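Side-chain contacts in ATP-dependent DNA helicase uvsW (Enterobacteria phage T4, PDB 1RIF), which couples ATP hydrolysis to 3'-5' unwinding of duplex DNA and drives branch migration of Holliday junctions in recombination-dependent repair of the phage genome: residues I15-E18 against E19-H23; A79-P83 against Q84-K88; T167-T170 against T171-A174; G210-Q213 against T214-Q218. The protein carries 1 engineered substitution. All coordinates share one frame; numbering follows the deposited sequence.

Contact 1. Residues I15-E18 against E19-H23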
# COMPACT_ATOMS: atom_id res chain seq x y z
N ILE A 15 -14.36 11.35 8.46
CA ILE A 15 -14.22 12.49 9.35
C ILE A 15 -15.55 13.20 9.64
O ILE A 15 -16.32 13.49 8.73
CB ILE A 15 -13.25 13.52 8.77
CG1 ILE A 15 -11.94 12.83 8.38
CG2 ILE A 15 -13.00 14.63 9.79
CD1 ILE A 15 -10.89 13.76 7.79
N ASP A 16 -15.79 13.45 10.92
CA ASP A 16 -16.99 14.12 11.41
C ASP A 16 -16.59 15.48 11.92
O ASP A 16 -15.73 15.59 12.78
CB ASP A 16 -17.62 13.33 12.55
CG ASP A 16 -18.43 12.14 12.07
OD1 ASP A 16 -17.97 11.44 11.14
OD2 ASP A 16 -19.52 11.91 12.63
N CYS A 17 -17.22 16.53 11.40
CA CYS A 17 -16.89 17.89 11.81
C CYS A 17 -17.91 18.87 11.24
O CYS A 17 -18.89 18.46 10.61
CB CYS A 17 -15.50 18.27 11.29
SG CYS A 17 -15.42 18.27 9.48
N GLU A 18 -17.68 20.15 11.47
CA GLU A 18 -18.58 21.18 10.96
C GLU A 18 -18.44 21.28 9.44
O GLU A 18 -17.57 20.64 8.85
CB GLU A 18 -18.27 22.54 11.59
CG GLU A 18 -19.31 23.02 12.58
CD GLU A 18 -19.43 22.11 13.80
OE1 GLU A 18 -18.44 21.99 14.56
OE2 GLU A 18 -20.51 21.52 14.00
N GLU A 19 -19.30 22.09 8.83
CA GLU A 19 -19.25 22.27 7.39
C GLU A 19 -18.11 23.23 7.09
O GLU A 19 -17.53 23.21 6.01
CB GLU A 19 -20.57 22.83 6.87
CG GLU A 19 -20.71 22.87 5.35
CD GLU A 19 -20.68 21.48 4.71
OE1 GLU A 19 -20.98 21.37 3.50
OE2 GLU A 19 -20.37 20.49 5.42
N SER A 20 -17.80 24.07 8.06
CA SER A 20 -16.73 25.05 7.91
C SER A 20 -15.36 24.39 7.96
O SER A 20 -14.48 24.68 7.14
CB SER A 20 -16.82 26.09 9.02
OG SER A 20 -16.63 25.48 10.29
N THR A 21 -15.16 23.51 8.94
CA THR A 21 -13.88 22.84 9.09
C THR A 21 -13.69 21.85 7.94
O THR A 21 -12.57 21.60 7.51
CB THR A 21 -13.78 22.10 10.44
OG1 THR A 21 -14.37 20.81 10.32
CG2 THR A 21 -14.51 22.88 11.53
N PHE A 22 -14.81 21.31 7.45
CA PHE A 22 -14.77 20.36 6.35
C PHE A 22 -14.14 20.99 5.11
O PHE A 22 -13.32 20.37 4.43
CB PHE A 22 -16.17 19.88 5.99
CG PHE A 22 -16.21 19.03 4.76
CD1 PHE A 22 -15.67 17.74 4.77
CD2 PHE A 22 -16.74 19.53 3.57
CE1 PHE A 22 -15.66 16.97 3.61
CE2 PHE A 22 -16.74 18.76 2.41
CZ PHE A 22 -16.19 17.47 2.43
N HIS A 23 -14.52 22.22 4.81
CA HIS A 23 -13.98 22.90 3.65
C HIS A 23 -12.52 23.23 3.84
O HIS A 23 -11.75 23.25 2.88
CB HIS A 23 -14.82 24.15 3.37
CG HIS A 23 -16.21 23.83 2.93
ND1 HIS A 23 -17.27 24.69 3.11
CD2 HIS A 23 -16.73 22.73 2.34
CE1 HIS A 23 -18.37 24.14 2.65
NE2 HIS A 23 -18.07 22.94 2.17

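Contact 2. Residues A79-P83 against Q84-K88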
# COMPACT_ATOMS: atom_id res chain seq x y z
N ALA A 79 -9.34 16.97 18.33
CA ALA A 79 -9.89 15.81 17.65
C ALA A 79 -9.74 14.46 18.34
O ALA A 79 -8.74 14.19 19.00
CB ALA A 79 -9.31 15.73 16.26
N TRP A 80 -10.77 13.62 18.18
CA TRP A 80 -10.80 12.26 18.72
C TRP A 80 -10.59 11.29 17.56
O TRP A 80 -11.27 11.38 16.54
CB TRP A 80 -12.17 11.93 19.36
CG TRP A 80 -12.31 10.46 19.77
CD1 TRP A 80 -11.76 9.86 20.87
CD2 TRP A 80 -12.98 9.42 19.03
NE1 TRP A 80 -12.04 8.51 20.86
CE2 TRP A 80 -12.78 8.21 19.75
CE3 TRP A 80 -13.71 9.38 17.84
CZ2 TRP A 80 -13.31 6.98 19.31
CZ3 TRP A 80 -14.23 8.15 17.40
CH2 TRP A 80 -14.03 6.97 18.14
N ILE A 81 -9.64 10.38 17.71
CA ILE A 81 -9.36 9.42 16.66
C ILE A 81 -9.75 8.01 17.10
O ILE A 81 -9.28 7.53 18.13
CB ILE A 81 -7.86 9.43 16.26
CG1 ILE A 81 -7.45 10.83 15.79
CG2 ILE A 81 -7.61 8.43 15.14
CD1 ILE A 81 -7.38 11.85 16.91
N ASP A 82 -10.61 7.37 16.31
CA ASP A 82 -11.05 6.02 16.62
C ASP A 82 -9.79 5.21 16.93
O ASP A 82 -8.85 5.17 16.14
CB ASP A 82 -11.78 5.43 15.41
CG ASP A 82 -12.48 4.13 15.72
OD1 ASP A 82 -12.00 3.39 16.61
OD2 ASP A 82 -13.51 3.83 15.07
N PRO A 83 -9.74 4.58 18.12
CA PRO A 83 -8.56 3.79 18.49
C PRO A 83 -8.22 2.66 17.50
O PRO A 83 -7.05 2.26 17.39
CB PRO A 83 -8.92 3.27 19.88
CG PRO A 83 -10.41 3.14 19.80
CD PRO A 83 -10.81 4.43 19.12
N GLN A 84 -9.21 2.16 16.78
CA GLN A 84 -8.97 1.09 15.83
C GLN A 84 -8.04 1.54 14.70
O GLN A 84 -7.35 0.73 14.08
CB GLN A 84 -10.28 0.60 15.23
CG GLN A 84 -10.15 -0.72 14.53
CD GLN A 84 -11.39 -1.11 13.76
OE1 GLN A 84 -12.49 -0.69 14.08
NE2 GLN A 84 -11.21 -1.94 12.73
N ILE A 85 -8.01 2.85 14.46
CA ILE A 85 -7.18 3.44 13.41
C ILE A 85 -5.69 3.38 13.70
O ILE A 85 -4.88 3.14 12.81
CB ILE A 85 -7.59 4.91 13.16
CG1 ILE A 85 -9.00 4.97 12.58
CG2 ILE A 85 -6.57 5.60 12.23
CD1 ILE A 85 -9.55 6.38 12.41
N ASN A 86 -5.32 3.60 14.96
CA ASN A 86 -3.91 3.60 15.34
C ASN A 86 -3.41 2.23 15.76
O ASN A 86 -2.28 2.09 16.22
CB ASN A 86 -3.68 4.59 16.48
CG ASN A 86 -4.21 5.98 16.16
OD1 ASN A 86 -3.82 6.59 15.17
ND2 ASN A 86 -5.10 6.49 17.01
N GLU A 87 -4.25 1.21 15.60
CA GLU A 87 -3.91 -0.15 15.98
C GLU A 87 -2.66 -0.68 15.26
O GLU A 87 -2.50 -0.52 14.05
CB GLU A 87 -5.09 -1.04 15.69
CG GLU A 87 -4.93 -2.46 16.14
CD GLU A 87 -6.14 -3.30 15.82
OE1 GLU A 87 -7.22 -3.05 16.41
OE2 GLU A 87 -6.01 -4.21 14.97
N LYS A 88 -1.78 -1.31 16.03
CA LYS A 88 -0.54 -1.87 15.51
C LYS A 88 -0.55 -3.39 15.67
O LYS A 88 -1.35 -3.93 16.43
CB LYS A 88 0.65 -1.31 16.30
CG LYS A 88 0.70 0.20 16.41
CD LYS A 88 1.16 0.83 15.12
CE LYS A 88 1.23 2.34 15.24
NZ LYS A 88 1.82 2.98 14.03
O HOH W 1 -13.99 1.23 15.18

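Contact 3. Residues T167-T170 against T171-A174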
# COMPACT_ATOMS: atom_id res chain seq x y z
N THR A 167 5.57 -7.00 -16.92
CA THR A 167 5.20 -8.40 -17.00
C THR A 167 6.39 -9.30 -16.75
O THR A 167 6.26 -10.36 -16.14
CB THR A 167 4.61 -8.75 -18.39
OG1 THR A 167 3.29 -8.21 -18.50
CG2 THR A 167 4.54 -10.25 -18.57
N ALA A 168 7.56 -8.90 -17.22
CA ALA A 168 8.76 -9.70 -17.00
C ALA A 168 9.06 -9.81 -15.50
O ALA A 168 9.55 -10.83 -15.04
CB ALA A 168 9.96 -9.07 -17.73
N LEU A 169 8.76 -8.75 -14.76
CA LEU A 169 9.01 -8.72 -13.32
C LEU A 169 7.97 -9.51 -12.54
O LEU A 169 8.18 -9.89 -11.39
CB LEU A 169 9.06 -7.27 -12.83
CG LEU A 169 10.31 -6.56 -13.35
CD1 LEU A 169 10.22 -5.09 -13.06
CD2 LEU A 169 11.54 -7.17 -12.69
N THR A 170 6.83 -9.74 -13.18
CA THR A 170 5.75 -10.52 -12.60
C THR A 170 6.28 -11.95 -12.47
O THR A 170 6.18 -12.58 -11.41
CB THR A 170 4.52 -10.47 -13.53
OG1 THR A 170 3.79 -9.26 -13.27
CG2 THR A 170 3.63 -11.68 -13.34
N THR A 171 6.89 -12.44 -13.54
CA THR A 171 7.47 -13.77 -13.58
C THR A 171 8.66 -13.88 -12.65
O THR A 171 8.84 -14.89 -11.97
CB THR A 171 7.93 -14.13 -15.00
OG1 THR A 171 6.79 -14.24 -15.86
CG2 THR A 171 8.69 -15.43 -15.00
N GLN A 172 9.49 -12.84 -12.64
CA GLN A 172 10.68 -12.80 -11.80
C GLN A 172 10.33 -12.85 -10.31
O GLN A 172 10.98 -13.55 -9.54
CB GLN A 172 11.49 -11.54 -12.10
CG GLN A 172 12.81 -11.46 -11.36
CD GLN A 172 13.55 -10.15 -11.58
OE1 GLN A 172 13.85 -9.77 -12.72
NE2 GLN A 172 13.86 -9.45 -10.50
N MET A 173 9.30 -12.11 -9.92
CA MET A 173 8.88 -12.07 -8.52
C MET A 173 8.41 -13.44 -8.06
O MET A 173 8.74 -13.88 -6.96
CB MET A 173 7.75 -11.05 -8.33
CG MET A 173 7.31 -10.83 -6.88
SD MET A 173 8.52 -9.92 -5.87
CE MET A 173 7.99 -8.24 -6.19
N ALA A 174 7.62 -14.10 -8.91
CA ALA A 174 7.08 -15.42 -8.60
C ALA A 174 8.22 -16.41 -8.49
O ALA A 174 8.24 -17.25 -7.59
CB ALA A 174 6.11 -15.84 -9.70

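Contact 4. Residues G210-Q213 against T214-Q218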
# COMPACT_ATOMS: atom_id res chain seq x y z
N GLY A 210 0.87 -8.94 -10.41
CA GLY A 210 0.59 -8.29 -11.68
C GLY A 210 1.14 -6.88 -11.79
O GLY A 210 1.82 -6.39 -10.89
N THR A 211 0.83 -6.24 -12.90
CA THR A 211 1.28 -4.88 -13.15
C THR A 211 0.09 -3.96 -12.97
O THR A 211 -1.05 -4.43 -12.89
CB THR A 211 1.80 -4.73 -14.59
OG1 THR A 211 0.74 -5.01 -15.50
CG2 THR A 211 2.94 -5.71 -14.85
N TRP A 212 0.34 -2.66 -12.90
CA TRP A 212 -0.73 -1.67 -12.74
C TRP A 212 -1.75 -1.70 -13.86
O TRP A 212 -2.95 -1.58 -13.62
CB TRP A 212 -0.14 -0.26 -12.65
CG TRP A 212 0.25 0.14 -11.26
CD1 TRP A 212 1.52 0.29 -10.78
CD2 TRP A 212 -0.64 0.43 -10.18
NE1 TRP A 212 1.47 0.66 -9.45
CE2 TRP A 212 0.16 0.76 -9.06
CE3 TRP A 212 -2.03 0.46 -10.05
CZ2 TRP A 212 -0.39 1.11 -7.82
CZ3 TRP A 212 -2.59 0.80 -8.81
CH2 TRP A 212 -1.76 1.13 -7.72
N GLN A 213 -1.28 -1.85 -15.10
CA GLN A 213 -2.19 -1.84 -16.24
C GLN A 213 -3.19 -2.98 -16.22
O GLN A 213 -4.32 -2.83 -16.70
CB GLN A 213 -1.42 -1.81 -17.56
CG GLN A 213 -0.88 -3.13 -18.04
CD GLN A 213 -0.50 -3.07 -19.51
OE1 GLN A 213 -1.30 -2.64 -20.34
NE2 GLN A 213 0.72 -3.49 -19.84
N THR A 214 -2.80 -4.13 -15.68
CA THR A 214 -3.70 -5.26 -15.59
C THR A 214 -4.64 -5.03 -14.42
O THR A 214 -5.86 -5.10 -14.56
CB THR A 214 -2.94 -6.57 -15.34
OG1 THR A 214 -2.21 -6.93 -16.52
CG2 THR A 214 -3.91 -7.69 -14.97
N VAL A 215 -4.04 -4.76 -13.27
CA VAL A 215 -4.76 -4.54 -12.03
C VAL A 215 -5.87 -3.48 -12.10
O VAL A 215 -6.96 -3.69 -11.58
CB VAL A 215 -3.75 -4.17 -10.91
CG1 VAL A 215 -4.45 -3.58 -9.72
CG2 VAL A 215 -2.97 -5.41 -10.51
N VAL A 216 -5.59 -2.36 -12.75
CA VAL A 216 -6.57 -1.28 -12.87
C VAL A 216 -7.85 -1.71 -13.61
O VAL A 216 -8.92 -1.12 -13.41
CB VAL A 216 -5.94 -0.05 -13.57
CG1 VAL A 216 -7.02 0.93 -13.98
CG2 VAL A 216 -4.96 0.64 -12.63
N LYS A 217 -7.75 -2.74 -14.45
CA LYS A 217 -8.89 -3.24 -15.22
C LYS A 217 -9.71 -4.30 -14.49
O LYS A 217 -10.48 -5.02 -15.11
CB LYS A 217 -8.41 -3.84 -16.54
CG LYS A 217 -7.62 -2.87 -17.39
CD LYS A 217 -7.27 -3.44 -18.75
CE LYS A 217 -6.37 -4.65 -18.63
NZ LYS A 217 -5.72 -4.95 -19.95
N GLN A 218 -9.54 -4.40 -13.18
CA GLN A 218 -10.27 -5.38 -12.40
C GLN A 218 -11.46 -4.74 -11.70
O GLN A 218 -11.42 -3.57 -11.33
CB GLN A 218 -9.34 -6.02 -11.36
CG GLN A 218 -9.12 -7.51 -11.55
CD GLN A 218 -8.41 -7.86 -12.85
OE1 GLN A 218 -8.41 -9.01 -13.27
NE2 GLN A 218 -7.80 -6.86 -13.47
O HOH W 2 0.04 -8.07 -15.04

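Contact 1. Residues I15-E18 against E19-H23
Glu18 meets the first turn of helix 19-28 with both its backbone and its CB, and the residues it touches most closely there are Ser20, Thr21 and Phe22. It occupies the N-cap position. Its carbonyl O accepts the hydrogen bond from Phe22 N at 3.2 Å, a bent bond (142° at the hydrogen) whose donor lies above the carbonyl plane. Its CB touches two helix side chains, 3.6 Å from Ser20 OG and 3.8 Å from Thr21 CG2, while the rest of the chain folds at chi2 and its carboxylate leads away from the helix. Thr21 CG2 stands anti to its own carbonyl carbon, which turns the methyl back onto Glu18 CB. Cys17 adds the apolar element: SG lies 3.9 Å from Phe22 CB, and the same sulfur is 3.7 Å from Phe22 N. Beyond the turn, Arg58 gives a hydrogen bond to Glu18 O and a salt bridge to the Glu19 carboxylate. The Glu18 carbonyl is thus gripped by two donors, one from the helix and one from a guanidinium, and the same guanidinium, by pairing with Glu19, ties the start of the helix to the loop that carries Arg58.

Contact 2. Residues A79-P83 against Q84-K88
The Asp82 carboxylate holds Gln84 twice just past the end of strand 79-81, directly at its backbone N and through a water at its side chain. Among the hydrogen bonds, Gln84 N gives its hydrogen to Asp82 OD1 at 3.1 Å, nearly straight at 165°, and meets the carboxylate from above its plane; this i to i+2 bond makes an Asx turn. Asp82 CG lies anti to the backbone N (chi1 -170°), which swings the carboxylate forward over the turn. The carbonyl of the same residue takes Ile85 N at 3.0 Å, again from above the carbonyl plane, and a weak bond from Asn86 N to Pro83 O continues the turn. The water donates to Asp82 OD2 at 2.6 Å and to Gln84 OE1 at 2.7 Å, bridging two side chains that run side by side with their carboxylate and amide planes almost perpendicular. In the apolar packing, Ile85 CD1 reaches both Ile81 CG2 and Asp82 CB, 3.9 Å from each, and the two isoleucines cross at about a right angle. Ile85 continues inward onto Val5, Phe62 and Val65. A separate van der Waals contact sets the amide nitrogen Asn86 ND2 3.7 Å from the methyl Ile81 CG2. Since Asp82 OD2 also accepts from Phe7 N of strand 3-8, both carboxylate oxygens have N-H partners, an arrangement that would be expected to stabilise the ionised form and that ties the turn to the neighbouring strand.

Contact 3. Residues T167-T170 against T171-A174
Leu169 O receives Met173 N at 2.9 Å, the shortest of four successive i to i+4 backbone bonds that join residues 167-170 to 171-174. The donor stands above the carbonyl plane, 39° out of it. Gln172 N to Ala168 O follows at 3.1 Å and Ala174 N to Thr170 O at 3.3 Å, both with donors tilted less from the carbonyl plane, whereas Thr171 N to Thr167 O is weak at 3.4 Å. Outside this backbone ladder, the clearest meeting of side chains is between Leu169 and Gln172, which lie side by side and point the same way. Leu169 CD2 rests against the amide of Gln172, 3.5 Å from OE1 and 3.8 Å from CD. The glutamine reaches that methyl because CG is anti to its backbone N (chi1 -175°) and the chain stays extended beyond it. Met173 CB sits 3.3 Å from Leu169 O, but its chain then bends at chi2 and chi3 and leaves the turn for Val164 and the neighbourhood of Ser142, in the predicted ATP-binding segment. Thr170 and Ala174 face Lys190 of strand 188-190, and Thr170 also touches Thr211. The regular alpha-helical bonding, with one side packed on strand 188-190 at the edge of the parallel sheet, is typical of a helix flanking the sheet of the RecA-like, P-loop helicase core; this one follows strand 159-163.

Contact 4. Residues G210-Q213 against T214-Q218
Thr211 O accepts two backbone donors from the helix that follows it. Val215 N is the stronger, at 3.0 Å and 169° at the hydrogen, and it approaches nearly along the C=O axis; Thr214 N, at 3.3 Å, is weak. The next carbonyl, Trp212 O, takes Val216 N at 2.9 Å with a 164° angle. On the donor side, Thr211 N is satisfied by a water 2.9 Å away, and that water is also hydrogen-bonded to Thr214 OG1 at 2.9 Å; one solvent molecule therefore spans the start of the helix. The Thr214 hydroxyl reaches it with OG1 beside its own backbone N and anti to the carbonyl carbon (chi1 -71°). Thr211 is the N-cap of the short helix 212-215, which comes straight after strand 207-210 of the parallel helicase sheet; Gly210 still pairs there with Ile162 and Val164. The helix is left through a type I beta turn from Val215 to Gln218, in which Gln218 N bonds to Val215 O, while Lys217 N is taken by Thr214 O. Lys217 also lays its aliphatic chain past Gln213 O, CE coming within 3.4 Å. Apolar contact is limited to one edge of the indole, where Val216 CG2 lies near the ring plane, 3.9 Å from Trp212 CE3. Both residues continue onto Ser241 of helix 239-245.

In the fold
The chain comprises the N-terminal domain and the ATP-binding helicase domain of a longer protein. Contacts 1 and 2 border one mixed sheet in its N-terminal part, contact 1 after strand 12-16 and contact 2 after the edge strand 79-81; their nearest atoms are still about 7 Å apart. Contacts 3 and 4 lie in the helicase ATP-binding region and touch each other, Thr170 OG1 approaching Gly210 CA at 3.7 Å. Contact 2 is a surface turn in which a carboxylate and a water supplement backbone bonds and one buried isoleucine, whereas the other three are partly buried. Contact 3 relies on repeated backbone bonds inside a long helix. Contacts 1 and 4 both start helices after strands, the former backed by an arginine and the latter by water.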